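Local coordinates for hypothetical protein (Nostoc punctiforme, PDB 2INB) that belongs to the XisH family, which acts with XisF and XisI in site-specific recombination of cyanobacterial nitrogen-fixation genes, at the interface of chains A and B. Coordinates in Å, arbitrary orientation; residue numbers count along the deposited sequence, not the author numbering. Chains: chain A/B, hypothetical protein.

The interface of chains A and B. Residues chain A 32, 37, 81-82, 85-86; chain B 74, 113, 117.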
loop_
_atom_site.group_PDB
_atom_site.type_symbol
_atom_site.label_atom_id
_atom_site.label_comp_id
_atom_site.label_asym_id
_atom_site.label_seq_id
_atom_site.Cartn_x
_atom_site.Cartn_y
_atom_site.Cartn_z
ATOM N N VAL A 32 5.740 16.553 1.675
ATOM C CA VAL A 32 6.962 16.462 0.927
ATOM C C VAL A 32 6.603 16.300 -0.531
ATOM O O VAL A 32 5.519 15.806 -0.878
ATOM C CB VAL A 32 7.840 15.284 1.419
ATOM C CG1 VAL A 32 7.172 13.955 1.119
ATOM C CG2 VAL A 32 9.246 15.365 0.820
ATOM N N LEU A 37 0.758 14.455 3.313
ATOM C CA LEU A 37 0.418 13.120 3.734
ATOM C C LEU A 37 -0.391 13.196 5.035
ATOM O O LEU A 37 -0.903 14.280 5.387
ATOM C CB LEU A 37 1.690 12.309 3.929
ATOM C CG LEU A 37 2.415 11.946 2.636
ATOM C CD1 LEU A 37 3.644 12.831 2.406
ATOM C CD2 LEU A 37 2.875 10.505 2.718
ATOM N N ILE A 81 4.836 2.314 3.461
ATOM C CA ILE A 81 5.923 2.575 2.503
ATOM C C ILE A 81 6.020 4.078 2.220
ATOM O O ILE A 81 7.122 4.693 2.162
ATOM C CB ILE A 81 5.725 1.700 1.235
ATOM C CG1 ILE A 81 6.045 0.240 1.597
ATOM C CG2 ILE A 81 6.623 2.174 0.043
ATOM C CD1 ILE A 81 5.595 -0.749 0.578
ATOM N N ASN A 82 4.853 4.686 1.990
ATOM C CA ASN A 82 4.861 6.107 1.645
ATOM C C ASN A 82 5.257 6.986 2.826
ATOM O O ASN A 82 6.061 7.927 2.648
ATOM C CB ASN A 82 3.513 6.505 1.073
ATOM C CG ASN A 82 3.322 6.057 -0.350
ATOM O OD1 ASN A 82 4.280 5.921 -1.103
ATOM N ND2 ASN A 82 2.051 5.868 -0.740
ATOM N N GLY A 85 8.992 6.669 3.322
ATOM C CA GLY A 85 9.725 7.491 2.329
ATOM C C GLY A 85 9.718 8.967 2.614
ATOM O O GLY A 85 10.751 9.636 2.555
ATOM N N ALA A 86 8.533 9.476 2.975
ATOM C CA ALA A 86 8.371 10.886 3.344
ATOM C C ALA A 86 9.221 11.229 4.555
ATOM O O ALA A 86 9.946 12.210 4.568
ATOM C CB ALA A 86 6.927 11.212 3.623
ATOM N N HIS B 74 -1.959 5.407 -1.683
ATOM C CA HIS B 74 -1.508 4.481 -0.660
ATOM C C HIS B 74 -2.050 3.058 -0.899
ATOM O O HIS B 74 -1.302 2.067 -0.875
ATOM C CB HIS B 74 -1.988 4.871 0.737
ATOM C CG HIS B 74 -1.465 6.164 1.241
ATOM N ND1 HIS B 74 -0.142 6.517 1.152
ATOM C CD2 HIS B 74 -2.087 7.155 1.933
ATOM C CE1 HIS B 74 0.021 7.705 1.725
ATOM N NE2 HIS B 74 -1.150 8.118 2.196
ATOM N N PHE B 113 6.758 13.661 -5.108
ATOM C CA PHE B 113 6.643 12.556 -4.165
ATOM C C PHE B 113 6.153 11.256 -4.827
ATOM O O PHE B 113 6.813 10.203 -4.760
ATOM C CB PHE B 113 5.790 12.934 -2.956
ATOM C CG PHE B 113 5.643 11.824 -1.976
ATOM C CD1 PHE B 113 6.685 11.501 -1.155
ATOM C CD2 PHE B 113 4.499 11.073 -1.928
ATOM C CE1 PHE B 113 6.573 10.401 -0.276
ATOM C CE2 PHE B 113 4.386 10.006 -1.057
ATOM C CZ PHE B 113 5.389 9.693 -0.203
HETATM N N MSE B 117 8.155 7.679 -5.319
HETATM C CA MSE B 117 7.677 6.403 -4.758
HETATM C C MSE B 117 7.390 5.310 -5.810
HETATM O O MSE B 117 7.580 4.127 -5.551
HETATM C CB MSE B 117 6.474 6.648 -3.824
HETATM C CG MSE B 117 6.762 7.720 -2.766
HETATM SE SE MSE B 117 8.398 7.373 -1.739
HETATM C CE MSE B 117 7.943 5.504 -1.144
#
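A hydrogen bond joins A:Asn82 and B:His74. The amide nitrogen ND2 of A:Asn82 donates to the imidazole ND1 of B:His74 at 3.0 Å, and the angle of 172° at the hydrogen makes the bond nearly straight. The ring nitrogen lies almost in the amide plane, whereas the donor stands somewhat out of the ring plane, and the amide and imidazole planes are turned 46° apart. Because ND1 accepts, the tautomer carrying its proton on NE2 is the likely one. Beyond the bond, CB of A:Asn82 meets the imidazole edge in plane, 3.7 Å from CE1 of B:His74. On the other branch of the amide, OD1 of A:Asn82 lies 3.5 Å from CG of B:Met117, a selenomethionine, as the two side chains run antiparallel past one another. An alanine in place of A:Asn82 would probably leave ND1 of B:His74 without its donor and open a gap beside B:Met117.

Apolar packing centres on B:Phe113, which has 62 Å² hidden by chain A. Its CG is anti to the backbone N (chi1 180°), which extends the ring toward chain A. A:Val32 comes in roughly perpendicular to the side chain of B:Phe113, with CG1 3.4 Å from CD1 of the ring. CB of A:Ala86 approaches CE1 of B:Phe113, and the backbone O of A:Asn82 meets the ring edge in plane, 3.4 Å from CZ of B:Phe113. Within chain B, CG of B:Met117 rests over one ring face, toward the rim. Bends at chi2 and chi3 fold the selenomethionine and bring its methyl CE against CG2 of A:Ile81 at 3.8 Å, close also to the backbone O of that residue.

In the fold, helix 69-88 and strand 31-32 of chain A receive helix 112-120 and helix 69-88 of chain B. The patch recurs with chains exchanged in a two-fold interface, consistent with a homodimer, although the crystal alone does not establish one in solution.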